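Local coordinates for protein probable translation initiation factor eIF-2B subunit gamma (Schizosaccharomyces pombe, PDB 5B04) that acts as a component of the eIF2B complex, which catalyses the exchange of GDP for GTP on the gamma subunit of translation initiation factor eIF2, at residues 43-48 against 88-93; 92-97 against 118-123. The protein carries 3 engineered substitutions. All blocks are in the same frame, centred on the assembly; numbering follows the deposited sequence.

Interaction 1. Residues 43-48 against 88-93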
# COMPACT_ATOMS: atom_id res chain seq x y z
N VAL E 43 -24.41 61.98 7.00
CA VAL E 43 -24.30 62.36 8.40
C VAL E 43 -25.29 63.48 8.71
O VAL E 43 -25.26 64.54 8.09
CB VAL E 43 -22.88 62.83 8.75
CG1 VAL E 43 -22.84 63.39 10.17
CG2 VAL E 43 -21.89 61.69 8.59
N PHE E 44 -26.17 63.23 9.68
CA PHE E 44 -27.14 64.24 10.08
C PHE E 44 -26.66 65.02 11.29
O PHE E 44 -26.38 64.45 12.35
CB PHE E 44 -28.50 63.60 10.37
CG PHE E 44 -29.56 64.59 10.79
CD1 PHE E 44 -29.70 65.79 10.12
CD2 PHE E 44 -30.40 64.31 11.86
CE1 PHE E 44 -30.67 66.71 10.52
CE2 PHE E 44 -31.37 65.22 12.25
CZ PHE E 44 -31.50 66.42 11.57
N ALA E 45 -26.55 66.34 11.13
CA ALA E 45 -26.11 67.22 12.20
C ALA E 45 -27.21 68.20 12.57
O ALA E 45 -27.21 69.35 12.13
CB ALA E 45 -24.85 67.96 11.79
N GLY E 46 -28.16 67.74 13.39
CA GLY E 46 -29.29 68.56 13.76
C GLY E 46 -29.03 69.46 14.95
O GLY E 46 -27.96 69.40 15.56
N PHE E 47 -30.01 70.29 15.27
CA PHE E 47 -29.97 71.12 16.47
C PHE E 47 -29.93 70.23 17.70
O PHE E 47 -30.49 69.14 17.70
CB PHE E 47 -31.19 72.05 16.50
CG PHE E 47 -31.30 72.90 17.73
CD1 PHE E 47 -30.64 74.11 17.81
CD2 PHE E 47 -32.07 72.49 18.80
CE1 PHE E 47 -30.75 74.90 18.94
CE2 PHE E 47 -32.18 73.28 19.94
CZ PHE E 47 -31.52 74.48 20.00
N GLY E 48 -29.25 70.70 18.75
CA GLY E 48 -29.13 69.94 19.98
C GLY E 48 -30.47 69.58 20.59
O GLY E 48 -31.19 70.45 21.09
N ALA E 88 -18.81 62.40 1.61
CA ALA E 88 -20.00 62.20 2.42
C ALA E 88 -20.95 63.39 2.34
O ALA E 88 -20.52 64.53 2.15
CB ALA E 88 -19.61 61.93 3.87
N ILE E 89 -22.24 63.12 2.49
CA ILE E 89 -23.25 64.17 2.53
C ILE E 89 -23.51 64.59 3.97
O ILE E 89 -23.76 63.75 4.84
CB ILE E 89 -24.57 63.70 1.89
CG1 ILE E 89 -24.36 63.31 0.43
CG2 ILE E 89 -25.63 64.79 2.00
CD1 ILE E 89 -25.60 62.80 -0.26
N LEU E 90 -23.45 65.89 4.23
CA LEU E 90 -23.66 66.40 5.58
C LEU E 90 -24.93 67.25 5.66
O LEU E 90 -24.95 68.40 5.22
CB LEU E 90 -22.46 67.22 6.04
CG LEU E 90 -22.53 67.83 7.44
CD1 LEU E 90 -22.97 66.80 8.46
CD2 LEU E 90 -21.19 68.42 7.82
N ILE E 91 -25.98 66.68 6.23
CA ILE E 91 -27.22 67.39 6.45
C ILE E 91 -27.16 68.17 7.77
O ILE E 91 -26.67 67.65 8.77
CB ILE E 91 -28.43 66.44 6.48
CG1 ILE E 91 -28.65 65.80 5.11
CG2 ILE E 91 -29.67 67.19 6.92
CD1 ILE E 91 -29.65 64.66 5.14
N CYS E 92 -27.63 69.41 7.75
CA CYS E 92 -27.65 70.22 8.96
C CYS E 92 -28.71 71.32 8.87
O CYS E 92 -29.52 71.34 7.95
CB CYS E 92 -26.28 70.84 9.21
SG CYS E 92 -25.80 72.11 8.01
N MET E 93 -28.68 72.22 9.84
CA MET E 93 -29.60 73.36 9.86
C MET E 93 -28.90 74.59 9.29
O MET E 93 -27.68 74.72 9.40
CB MET E 93 -30.09 73.63 11.28
CG MET E 93 -30.63 72.39 11.98
SD MET E 93 -31.96 71.61 11.06
CE MET E 93 -32.16 70.07 11.96
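Val43 to Ala45 pair in parallel with Leu90 and Ile91, the two short strand axes 4.7 Å apart and 23° from alignment. Three backbone bonds fix the register: Val43 N gives its hydrogen to Ile89 O, Ile91 N to Val43 O at 2.9 Å, and Ala45 N to Ile91 O at 2.7 Å. Packing is dense on both faces of this pairing. On one, CD1 of Leu90 lies 3.8 Å from Val43 CG1 and also meets Ala45 CB, the Val43 and Leu90 side chains crossing obliquely; helix 74-82 covers Val43, and Ile100 of helix 97-105 touches Leu90. On the other face, the Phe44 ring, with CG anti to the backbone N (chi1 180°), sets CD1 3.5 Å from Ile91 CG2. Its CZ lies 3.7 Å from Met93 CE, which sits at the ring edge near its plane. Over the ring centre is Gly46 N, 3.9 Å above the plane, and Ser128 and Ala131 of helix 128-134 pack on Phe44. An alanine in place of Phe44 would probably leave Ile91 CG2 and Met93 CE without their aromatic neighbour and open a gap beneath helix 128-134. Beyond Ala45 the chains part: Met93 CE still touches Gly46 CA, but the exposed Phe47 turns its ring away, and Met93 CG comes no closer than 4.0 Å to Phe47 N. Two neighbouring parallel strands, helices on both faces and a glycine-containing loop after the first strand are characteristic of the Rossmann-like core of the nucleotidyltransferase (GT-A) fold.

Interaction 2. Residues 92-97 against 118-123; sequences CMEEAE and APTILD
Ala118 CB packs between Cys92 SG and the side chain of Glu97, where the loop between strand 87-92 and helix 97-105 meets the loop between strand 113-117 and helix 128-134 in the nucleotidyltransferase-like domain. The methyl lies 3.7 Å from Cys92 SG and 3.5 Å from Glu97 CD, the latter a van der Waals contact with the carboxylate end. Glu97 reaches it with CG anti to the backbone N (chi1 169°) and an extended chain. Further along, Met93 SD comes 3.6 Å from Leu122 CB, the two side chains crossing at about a right angle, while Leu122 CD1 approaches Cys92 O. Polar contact is sparse. Glu94 and Thr120 run side by side, pointing the same way, and Thr120 OG1 donates a weak hydrogen bond of 3.2 Å to Glu94 OE2. Ala118 CA adds a CA-H...O contact to Cys92 O, with 135° at the hydrogen. Bonds within each segment set the backbone shape: Glu97 N to Glu94 O, 2.9 Å, closes a type II turn, and Leu122 N to Pro119 O, 3.0 Å, closes a type I turn. The chemistry therefore implies two loops, each with its own turn, joined chiefly by van der Waals packing, with a single, weak side-chain hydrogen bond toward the exposed Thr120.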
# COMPACT_ATOMS: atom_id res chain seq x y z
N CYS E 92 -27.63 69.41 7.75
CA CYS E 92 -27.65 70.22 8.96
C CYS E 92 -28.71 71.32 8.87
O CYS E 92 -29.52 71.34 7.95
CB CYS E 92 -26.28 70.84 9.21
SG CYS E 92 -25.80 72.11 8.01
N MET E 93 -28.68 72.22 9.84
CA MET E 93 -29.60 73.36 9.86
C MET E 93 -28.90 74.59 9.29
O MET E 93 -27.68 74.72 9.40
CB MET E 93 -30.09 73.63 11.28
CG MET E 93 -30.63 72.39 11.98
SD MET E 93 -31.96 71.61 11.06
CE MET E 93 -32.16 70.07 11.96
N GLU E 94 -29.67 75.48 8.67
CA GLU E 94 -29.10 76.68 8.07
C GLU E 94 -28.40 77.53 9.12
O GLU E 94 -27.37 78.15 8.84
CB GLU E 94 -30.18 77.52 7.39
CG GLU E 94 -31.45 76.78 7.04
CD GLU E 94 -32.21 77.48 5.95
OE1 GLU E 94 -31.58 78.24 5.18
OE2 GLU E 94 -33.45 77.33 5.90
N GLU E 95 -28.98 77.56 10.31
CA GLU E 95 -28.34 78.19 11.45
C GLU E 95 -27.01 77.49 11.69
O GLU E 95 -26.98 76.28 11.93
CB GLU E 95 -29.23 78.13 12.69
CG GLU E 95 -30.59 78.81 12.53
CD GLU E 95 -31.59 77.96 11.75
OE1 GLU E 95 -32.77 78.37 11.65
OE2 GLU E 95 -31.21 76.88 11.25
N ALA E 96 -25.93 78.25 11.61
CA ALA E 96 -24.57 77.72 11.71
C ALA E 96 -24.28 76.69 10.63
O ALA E 96 -23.55 75.72 10.86
CB ALA E 96 -24.33 77.13 13.10
N GLU E 97 -24.85 76.88 9.45
CA GLU E 97 -24.47 76.09 8.28
C GLU E 97 -23.09 76.54 7.82
O GLU E 97 -22.25 75.72 7.44
CB GLU E 97 -25.48 76.25 7.14
CG GLU E 97 -25.01 75.65 5.82
CD GLU E 97 -25.91 76.03 4.65
OE1 GLU E 97 -26.86 76.82 4.85
OE2 GLU E 97 -25.66 75.55 3.53
N ALA E 118 -27.82 71.98 3.71
CA ALA E 118 -28.75 72.43 4.74
C ALA E 118 -30.06 72.89 4.11
O ALA E 118 -30.27 74.09 3.92
CB ALA E 118 -28.14 73.55 5.57
N PRO E 119 -30.94 71.93 3.78
CA PRO E 119 -32.21 72.23 3.10
C PRO E 119 -33.08 73.17 3.92
O PRO E 119 -33.19 73.00 5.14
CB PRO E 119 -32.86 70.85 2.96
CG PRO E 119 -32.22 70.01 3.99
CD PRO E 119 -30.81 70.50 4.10
N THR E 120 -33.68 74.15 3.26
CA THR E 120 -34.45 75.19 3.95
C THR E 120 -35.67 74.61 4.67
O THR E 120 -36.22 75.24 5.57
CB THR E 120 -34.91 76.29 2.99
OG1 THR E 120 -35.75 77.22 3.68
CG2 THR E 120 -35.68 75.69 1.82
N ILE E 121 -36.06 73.41 4.26
CA ILE E 121 -37.20 72.72 4.86
C ILE E 121 -36.93 72.38 6.33
O ILE E 121 -37.86 72.15 7.10
CB ILE E 121 -37.52 71.43 4.07
CG1 ILE E 121 -37.55 71.72 2.56
CG2 ILE E 121 -38.85 70.84 4.51
CD1 ILE E 121 -36.29 71.30 1.82
N LEU E 122 -35.66 72.38 6.73
CA LEU E 122 -35.28 71.96 8.08
C LEU E 122 -35.33 73.09 9.11
O LEU E 122 -34.55 74.04 9.05
CB LEU E 122 -33.90 71.30 8.05
CG LEU E 122 -33.80 70.01 7.24
CD1 LEU E 122 -32.54 69.25 7.61
CD2 LEU E 122 -35.03 69.14 7.44
N ASP E 123 -36.24 72.94 10.07
CA ASP E 123 -36.50 73.91 11.13
C ASP E 123 -36.61 73.30 12.54
O ASP E 123 -37.30 73.85 13.40
CB ASP E 123 -37.78 74.68 10.81
CG ASP E 123 -37.62 75.64 9.65
OD1 ASP E 123 -36.47 75.93 9.26
OD2 ASP E 123 -38.65 76.11 9.13

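In the fold
From the N terminus, strand 39-45 enters the sheet first, and the chain passes through helix 74-82 before strand 87-92 returns alongside it: interaction 1 closes this parallel crossover, with 39 residues between its segments. The chain then runs through helix 97-105 and strand 113-117, and interaction 2 closes the next, shorter loop, 20 residues lying between its segments. The two loops follow one another, neither nesting nor crossing, and share Cys92 and Met93. Their centres are about 8 Å apart and they touch directly, Ile91 CG2 lying 3.6 Å from Leu122 CD1. Together they tie three neighbouring parallel strands, and the loops leaving the last two, beside helix 128-134.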